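Nonstructural protein 2 (Human rotavirus C, PDB 2GU0) assembles into octamers that bind single-stranded RNA, hydrolyse nucleoside triphosphates, unwind RNA helices without ATP and help build the viroplasms in which the genome is replicated and packaged. Local coordinates at the interface of chains A and B and the interface of chains A and C. Numbering follows the deposited sequence. Chains: chain A/B/C, Nonstructural protein 2.

Contact 1: the interface of chains A and B. Residues chain A 208-209; chain B 211-212.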
loop_
_atom_site.group_PDB
_atom_site.type_symbol
_atom_site.label_atom_id
_atom_site.label_comp_id
_atom_site.label_asym_id
_atom_site.label_seq_id
_atom_site.Cartn_x
_atom_site.Cartn_y
_atom_site.Cartn_z
ATOM N N TYR A 208 6.783 6.151 46.645
ATOM C CA TYR A 208 7.938 6.387 45.795
ATOM C C TYR A 208 7.645 6.234 44.288
ATOM O O TYR A 208 8.172 6.993 43.472
ATOM C CB TYR A 208 9.084 5.459 46.217
ATOM C CG TYR A 208 10.328 5.617 45.384
ATOM C CD1 TYR A 208 11.175 6.710 45.554
ATOM C CD2 TYR A 208 10.636 4.694 44.391
ATOM C CE1 TYR A 208 12.301 6.880 44.747
ATOM C CE2 TYR A 208 11.753 4.852 43.583
ATOM C CZ TYR A 208 12.581 5.946 43.760
ATOM O OH TYR A 208 13.676 6.100 42.939
ATOM N N ASN A 209 6.791 5.279 43.921
ATOM C CA ASN A 209 6.454 5.040 42.508
ATOM C C ASN A 209 5.306 5.867 41.919
ATOM O O ASN A 209 5.171 5.957 40.700
ATOM C CB ASN A 209 6.157 3.560 42.291
ATOM C CG ASN A 209 7.401 2.722 42.316
ATOM O OD1 ASN A 209 8.132 2.657 41.321
ATOM N ND2 ASN A 209 7.675 2.088 43.460
ATOM N N ASN B 211 10.775 12.904 41.177
ATOM C CA ASN B 211 11.222 12.309 42.429
ATOM C C ASN B 211 12.054 11.048 42.345
ATOM O O ASN B 211 12.696 10.688 43.323
ATOM C CB ASN B 211 10.032 12.029 43.347
ATOM C CG ASN B 211 9.215 10.846 42.885
ATOM O OD1 ASN B 211 8.676 10.857 41.782
ATOM N ND2 ASN B 211 9.120 9.817 43.723
ATOM N N LYS B 212 12.054 10.354 41.213
ATOM C CA LYS B 212 12.845 9.127 41.145
ATOM C C LYS B 212 14.217 9.380 40.585
ATOM O O LYS B 212 15.033 8.462 40.469
ATOM C CB LYS B 212 12.133 8.053 40.322
ATOM C CG LYS B 212 10.822 7.634 40.944
ATOM C CD LYS B 212 10.459 6.191 40.651
ATOM C CE LYS B 212 10.119 5.963 39.203
ATOM N NZ LYS B 212 9.703 4.542 39.007
#

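Contact 2: the interface of chains A and B. Residues chain A 212, 228, 263; chain B 208, 303, 307.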
loop_
_atom_site.group_PDB
_atom_site.type_symbol
_atom_site.label_atom_id
_atom_site.label_comp_id
_atom_site.label_asym_id
_atom_site.label_seq_id
_atom_site.Cartn_x
_atom_site.Cartn_y
_atom_site.Cartn_z
ATOM N N LYS A 212 2.974 11.548 42.828
ATOM C CA LYS A 212 2.014 12.576 42.416
ATOM C C LYS A 212 0.562 12.171 42.703
ATOM O O LYS A 212 -0.359 12.989 42.589
ATOM C CB LYS A 212 2.153 12.865 40.916
ATOM C CG LYS A 212 3.366 13.682 40.522
ATOM C CD LYS A 212 3.369 13.902 39.017
ATOM C CE LYS A 212 4.431 14.912 38.579
ATOM N NZ LYS A 212 4.508 15.067 37.080
ATOM N N HIS A 228 -2.975 14.566 42.737
ATOM C CA HIS A 228 -3.260 15.458 43.859
ATOM C C HIS A 228 -4.140 16.607 43.369
ATOM O O HIS A 228 -5.037 17.071 44.078
ATOM C CB HIS A 228 -1.963 16.014 44.456
ATOM C CG HIS A 228 -1.139 14.995 45.186
ATOM N ND1 HIS A 228 -1.668 14.154 46.141
ATOM C CD2 HIS A 228 0.183 14.709 45.128
ATOM C CE1 HIS A 228 -0.707 13.397 46.640
ATOM N NE2 HIS A 228 0.426 13.714 46.043
ATOM N N HIS A 263 -4.722 7.478 51.253
ATOM C CA HIS A 263 -4.324 8.852 51.532
ATOM C C HIS A 263 -4.976 9.412 52.799
ATOM O O HIS A 263 -6.188 9.648 52.836
ATOM C CB HIS A 263 -4.675 9.727 50.337
ATOM C CG HIS A 263 -4.302 11.157 50.517
ATOM N ND1 HIS A 263 -4.857 11.947 51.497
ATOM C CD2 HIS A 263 -3.417 11.937 49.857
ATOM C CE1 HIS A 263 -4.329 13.154 51.433
ATOM N NE2 HIS A 263 -3.453 13.176 50.446
ATOM N N TYR B 208 9.400 17.013 43.024
ATOM C CA TYR B 208 8.027 16.555 42.930
ATOM C C TYR B 208 7.780 15.829 41.608
ATOM O O TYR B 208 7.345 14.672 41.589
ATOM C CB TYR B 208 7.070 17.738 43.049
ATOM C CG TYR B 208 5.628 17.318 43.079
ATOM C CD1 TYR B 208 5.098 16.652 44.184
ATOM C CD2 TYR B 208 4.800 17.534 41.979
ATOM C CE1 TYR B 208 3.775 16.203 44.195
ATOM C CE2 TYR B 208 3.479 17.089 41.974
ATOM C CZ TYR B 208 2.974 16.422 43.085
ATOM O OH TYR B 208 1.686 15.941 43.068
ATOM N N GLU B 303 2.687 20.058 46.689
ATOM C CA GLU B 303 1.693 18.999 46.748
ATOM C C GLU B 303 0.361 19.426 47.329
ATOM O O GLU B 303 -0.672 19.262 46.691
ATOM C CB GLU B 303 2.227 17.821 47.552
ATOM C CG GLU B 303 1.382 16.588 47.393
ATOM C CD GLU B 303 1.733 15.502 48.371
ATOM O OE1 GLU B 303 2.926 15.151 48.470
ATOM O OE2 GLU B 303 0.811 14.993 49.037
ATOM N N ILE B 307 -3.401 20.028 45.820
ATOM C CA ILE B 307 -4.594 19.422 46.400
ATOM C C ILE B 307 -5.589 20.506 46.763
ATOM O O ILE B 307 -6.778 20.400 46.480
ATOM C CB ILE B 307 -4.291 18.679 47.704
ATOM C CG1 ILE B 307 -3.255 17.578 47.472
ATOM C CG2 ILE B 307 -5.584 18.121 48.280
ATOM C CD1 ILE B 307 -2.838 16.858 48.753
#

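Contact 3: the interface of chains A and C. Residues chain A 124, 149-150, 160, 165, 189; chain C 47-48.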
loop_
_atom_site.group_PDB
_atom_site.type_symbol
_atom_site.label_atom_id
_atom_site.label_comp_id
_atom_site.label_asym_id
_atom_site.label_seq_id
_atom_site.Cartn_x
_atom_site.Cartn_y
_atom_site.Cartn_z
ATOM N N ILE A 124 -7.567 -14.184 31.104
ATOM C CA ILE A 124 -8.480 -15.210 31.592
ATOM C C ILE A 124 -9.913 -14.967 31.174
ATOM O O ILE A 124 -10.683 -15.920 31.038
ATOM C CB ILE A 124 -8.452 -15.329 33.142
ATOM C CG1 ILE A 124 -8.812 -13.990 33.780
ATOM C CG2 ILE A 124 -7.077 -15.796 33.613
ATOM C CD1 ILE A 124 -8.784 -14.018 35.309
ATOM N N THR A 149 -9.007 -8.581 41.878
ATOM C CA THR A 149 -8.110 -8.457 40.740
ATOM C C THR A 149 -8.510 -9.186 39.467
ATOM O O THR A 149 -8.321 -8.666 38.376
ATOM C CB THR A 149 -6.683 -8.889 41.115
ATOM O OG1 THR A 149 -6.150 -7.972 42.078
ATOM C CG2 THR A 149 -5.781 -8.897 39.879
ATOM N N PRO A 150 -9.045 -10.410 39.584
ATOM C CA PRO A 150 -9.450 -11.168 38.391
ATOM C C PRO A 150 -10.541 -10.472 37.596
ATOM O O PRO A 150 -10.719 -10.740 36.403
ATOM C CB PRO A 150 -9.935 -12.489 38.973
ATOM C CG PRO A 150 -9.083 -12.655 40.172
ATOM C CD PRO A 150 -9.103 -11.266 40.781
ATOM N N GLN A 160 2.631 -5.831 40.828
ATOM C CA GLN A 160 1.933 -6.941 41.433
ATOM C C GLN A 160 2.763 -7.655 42.471
ATOM O O GLN A 160 3.784 -8.235 42.148
ATOM C CB GLN A 160 1.511 -7.959 40.380
ATOM C CG GLN A 160 0.710 -9.119 40.969
ATOM C CD GLN A 160 0.214 -10.113 39.925
ATOM O OE1 GLN A 160 0.918 -11.050 39.545
ATOM N NE2 GLN A 160 -1.005 -9.903 39.453
ATOM N N THR A 165 -2.473 -5.508 43.189
ATOM C CA THR A 165 -2.164 -5.397 41.777
ATOM C C THR A 165 -2.508 -3.990 41.324
ATOM O O THR A 165 -3.590 -3.494 41.612
ATOM C CB THR A 165 -2.979 -6.395 40.945
ATOM O OG1 THR A 165 -2.580 -7.730 41.273
ATOM C CG2 THR A 165 -2.740 -6.169 39.465
ATOM N N ASN A 189 -6.044 -9.163 45.419
ATOM C CA ASN A 189 -6.163 -10.391 44.651
ATOM C C ASN A 189 -7.102 -11.395 45.302
ATOM O O ASN A 189 -7.581 -12.317 44.646
ATOM C CB ASN A 189 -4.782 -11.020 44.446
ATOM C CG ASN A 189 -3.761 -10.024 43.913
ATOM O OD1 ASN A 189 -4.066 -9.225 43.039
ATOM N ND2 ASN A 189 -2.541 -10.077 44.440
ATOM N N ILE C 47 -2.508 -14.292 37.801
ATOM C CA ILE C 47 -3.908 -13.977 38.033
ATOM C C ILE C 47 -4.588 -13.596 36.718
ATOM O O ILE C 47 -5.425 -14.339 36.208
ATOM C CB ILE C 47 -4.077 -12.838 39.054
ATOM C CG1 ILE C 47 -3.243 -13.139 40.299
ATOM C CG2 ILE C 47 -5.531 -12.716 39.458
ATOM C CD1 ILE C 47 -3.369 -12.112 41.392
ATOM N N LEU C 48 -4.227 -12.466 36.143
ATOM C CA LEU C 48 -4.860 -12.075 34.892
ATOM C C LEU C 48 -4.436 -12.845 33.617
ATOM O O LEU C 48 -5.236 -13.000 32.685
ATOM C CB LEU C 48 -4.644 -10.582 34.664
ATOM C CG LEU C 48 -5.245 -9.668 35.723
ATOM C CD1 LEU C 48 -5.082 -8.211 35.296
ATOM C CD2 LEU C 48 -6.709 -10.027 35.907
#

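Contact 4: the interface of chains A and B. Residues chain A 303-304, 307; chain B 228, 231, 263, 286-287.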
loop_
_atom_site.group_PDB
_atom_site.type_symbol
_atom_site.label_atom_id
_atom_site.label_comp_id
_atom_site.label_asym_id
_atom_site.label_seq_id
_atom_site.Cartn_x
_atom_site.Cartn_y
_atom_site.Cartn_z
ATOM N N GLU A 303 14.204 4.541 48.279
ATOM C CA GLU A 303 15.106 5.366 47.496
ATOM C C GLU A 303 16.537 4.978 47.784
ATOM O O GLU A 303 17.325 4.770 46.867
ATOM C CB GLU A 303 14.925 6.839 47.826
ATOM C CG GLU A 303 15.648 7.708 46.834
ATOM C CD GLU A 303 15.584 9.167 47.177
ATOM O OE1 GLU A 303 14.469 9.665 47.443
ATOM O OE2 GLU A 303 16.656 9.819 47.172
ATOM N N SER A 304 16.866 4.875 49.064
ATOM C CA SER A 304 18.211 4.508 49.485
ATOM C C SER A 304 18.643 3.141 48.945
ATOM O O SER A 304 19.654 3.033 48.260
ATOM C CB SER A 304 18.291 4.512 51.012
ATOM O OG SER A 304 19.594 4.176 51.458
ATOM N N ILE A 307 19.436 3.221 45.517
ATOM C CA ILE A 307 20.678 3.902 45.152
ATOM C C ILE A 307 21.881 2.973 45.231
ATOM O O ILE A 307 22.809 3.093 44.430
ATOM C CB ILE A 307 20.961 5.119 46.063
ATOM C CG1 ILE A 307 19.957 6.239 45.770
ATOM C CG2 ILE A 307 22.391 5.594 45.865
ATOM C CD1 ILE A 307 19.998 7.367 46.763
ATOM N N HIS B 228 17.583 7.055 40.608
ATOM C CA HIS B 228 18.345 6.751 41.820
ATOM C C HIS B 228 19.088 5.425 41.645
ATOM O O HIS B 228 20.214 5.237 42.133
ATOM C CB HIS B 228 17.412 6.641 43.024
ATOM C CG HIS B 228 16.738 7.926 43.388
ATOM N ND1 HIS B 228 17.437 9.065 43.725
ATOM C CD2 HIS B 228 15.428 8.249 43.475
ATOM C CE1 HIS B 228 16.587 10.036 44.002
ATOM N NE2 HIS B 228 15.361 9.566 43.857
ATOM N N LEU B 231 22.635 6.285 40.260
ATOM C CA LEU B 231 23.672 7.137 40.828
ATOM C C LEU B 231 24.963 6.355 40.930
ATOM O O LEU B 231 25.974 6.736 40.339
ATOM C CB LEU B 231 23.299 7.648 42.223
ATOM C CG LEU B 231 22.615 9.001 42.260
ATOM C CD1 LEU B 231 22.511 9.453 43.696
ATOM C CD2 LEU B 231 23.408 10.004 41.455
ATOM N N HIS B 263 21.796 16.797 43.952
ATOM C CA HIS B 263 21.599 15.714 44.904
ATOM C C HIS B 263 22.710 15.692 45.937
ATOM O O HIS B 263 23.872 15.477 45.604
ATOM C CB HIS B 263 21.519 14.397 44.140
ATOM C CG HIS B 263 21.208 13.213 44.995
ATOM N ND1 HIS B 263 22.182 12.479 45.634
ATOM C CD2 HIS B 263 20.029 12.624 45.305
ATOM C CE1 HIS B 263 21.618 11.486 46.297
ATOM N NE2 HIS B 263 20.312 11.552 46.115
ATOM N N LEU B 286 26.327 8.535 48.802
ATOM C CA LEU B 286 25.257 8.677 47.818
ATOM C C LEU B 286 23.867 8.476 48.424
ATOM O O LEU B 286 22.942 9.230 48.129
ATOM C CB LEU B 286 25.462 7.698 46.665
ATOM C CG LEU B 286 26.708 7.981 45.825
ATOM C CD1 LEU B 286 26.916 6.895 44.760
ATOM C CD2 LEU B 286 26.555 9.349 45.181
ATOM N N TYR B 287 23.719 7.473 49.282
ATOM C CA TYR B 287 22.427 7.212 49.903
ATOM C C TYR B 287 22.358 7.601 51.378
ATOM O O TYR B 287 21.325 7.421 52.016
ATOM C CB TYR B 287 22.083 5.738 49.754
ATOM C CG TYR B 287 23.174 4.809 50.242
ATOM C CD1 TYR B 287 23.378 4.586 51.605
ATOM C CD2 TYR B 287 24.008 4.151 49.342
ATOM C CE1 TYR B 287 24.384 3.728 52.051
ATOM C CE2 TYR B 287 25.010 3.293 49.779
ATOM C CZ TYR B 287 25.192 3.085 51.130
ATOM O OH TYR B 287 26.178 2.224 51.547
#

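Contact 1: the interface of chains A and B
The C-terminal end of helix 196-209 of chain A, with A:Tyr208 and A:Asn209, meets the loop that follows the same helix in chain B, where B:Asn211 and B:Lys212 lead into the next strand. The main polar link runs from a side chain to a helix end: the amide nitrogen ND2 of B:Asn211 donates to the backbone carbonyl O of A:Tyr208 over 3.0 Å, with 154° at the hydrogen. The acceptor lies close to the amide plane of B:Asn211, whereas the donor is tilted by 21° from the plane of the carbonyl. B:Asn211 turns its amide toward the helix end with CG tucked between its own backbone N and carbonyl carbon (chi1 74°). Beside this bond the aliphatic part of B:Lys212 runs over one face of the A:Tyr208 ring near the rim, with CD 3.5 Å from CE2, while its CB lies 3.6 Å from the phenol OH. A bend at chi3 then carries the ammonium group NZ past the ring toward the side-chain oxygen OD1 of A:Asn209, a weak hydrogen bond at 3.4 Å. The patch ties helix end to loop between two subunits of the octamer, within a stretch predicted to bind RNA.

Contact 2: the interface of chains A and B
A:His228, B:Tyr208 and B:Glu303 make the core of this patch, with the imidazole of A:His228 set against the two chain B side chains. B:Glu303 approaches over one face of the ring: its CG lies 3.5 Å from the ring centroid in a CH-pi contact, displaced toward the rim. Its carboxylate runs on parallel to the imidazole, over the NE2 and CE1 edge, the planes 2° apart. With CG anti to the backbone N (chi1 -167°) and the chain extended beyond it, the glutamate projects from its helix far enough to lie parallel to the ring. Against the opposite face, near the rim, lies the backbone O of A:Lys212. B:Tyr208 instead comes edge to edge, with CZ in the plane of the imidazole and CD2 of A:His228 in the plane of the phenol, 3.9 Å apart. On the glutamate's side of the imidazole plane, near CB, CG1 of B:Ile307 packs on CB of A:His228 at 3.6 Å, and its CD1 reaches toward NE2 of A:His263 at 4.1 Å. In the fold, A:His228 opens the 3-10 helix 228-230, directly after the strand that begins with the active-site histidine A:His222, and it receives the C-terminal helix 293-307 and the end of helix 196-209 of chain B.

Contact 3: the interface of chains A and C
The backbone N of A:Ile124, the first residue of the 3-10 helix 124-126, donates to the carbonyl O of C:Leu48 at 3.1 Å (150° at the hydrogen), and just before that carbonyl the chain C loop turns through C:Ile47 with a positive phi of 66°. From this turn the C:Ile47 side chain points into chain A, where the residue buries 104 Å². Its two branches part: CG2 goes to the proline ring, 3.6 Å from CG of A:Pro150, and to the methyl CG2 of A:Thr149, while CG1 carries CD1 deeper. With CG1 opposite the residue's own carbonyl carbon (chi1 -50°) and CD1 extended from it, the C:Ile47 side chain meets that of A:Asn189 at about a right angle and sets its CD1 methyl over the face of the amide, 3.3 Å from CG. C:Leu48 adds its CD2 against A:Pro150, 3.9 Å from CA. Behind this apolar contact a polar network fixes the amide. A:Gln160 donates through NE2 to OG1 of A:Thr165, whose hydroxyl passes the chain on to A:Asn189. This second shell probably holds the asparagine at a set rotation beneath C:Ile47. Its OD1 accepts from OG1 of A:Thr149 at 2.6 Å and, on a lone pair in the carbonyl plane, from OG1 of A:Thr165 at 2.7 Å.

Contact 4: the interface of chains A and B
A:Glu303 and A:Ile307, one turn apart on the C-terminal helix 293-307, lie against B:His228 and the short helix 285-288 of chain B, all within the C-terminal region of the rotavirus NSP2 family, which carries the HIT motif. The carboxylate of A:Glu303 and the imidazole of B:His228 are layered, their planes 9° apart. CG of the glutamate sits over the centre of the ring, 3.5 Å from its centroid, so the methylene makes the CH-pi contact while the carboxylate extends toward the CE1 and NE2 side. The imidazole presents this face with its CG anti to the carbonyl carbon (chi1 -66°). Further along, OE2 of A:Glu303 comes within 4.2 Å of NE2 of B:His263, without touching it; a nearby carboxylate could make protonation of this histidine easier. A:Ile307 fits between the start of helix 228-242 and the short helix 285-288 of chain B and splits its branches. CG1 packs on CB of B:His228 at 3.8 Å, and CG2 turns to the short helix, 3.8 Å from CB of B:Leu286 and 3.9 Å from CB of B:Tyr287. A:Ser304 flanks the isoleucine, its hydroxyl OG 3.4 Å from CB of B:Tyr287. Within chain B, CD1 of B:Leu231 lies over one face of the B:His263 ring, offset toward the rim, and the backbone O of B:Leu286 meets the same ring at its edge.

Contacts 1, 2 and 4 belong to one two-fold interface between chains A and B, whereas contact 3 joins chain A to chain C. Measured between the centres of their C-alpha atoms, contacts 2 and 4 are about 22 Å apart; both use the same elements with the chains exchanged: helix 293-307 of one subunit against residues 228 and 263 of the other. Contact 1 lies between them, about 12 Å from contact 2 and 11 Å from contact 4, and residues 208 and 212 recur in contacts 1 and 2. Contact 3 lies about 24 to 32 Å from the others by the same measure. Using two separate surfaces, each subunit can link neighbours into the octamer.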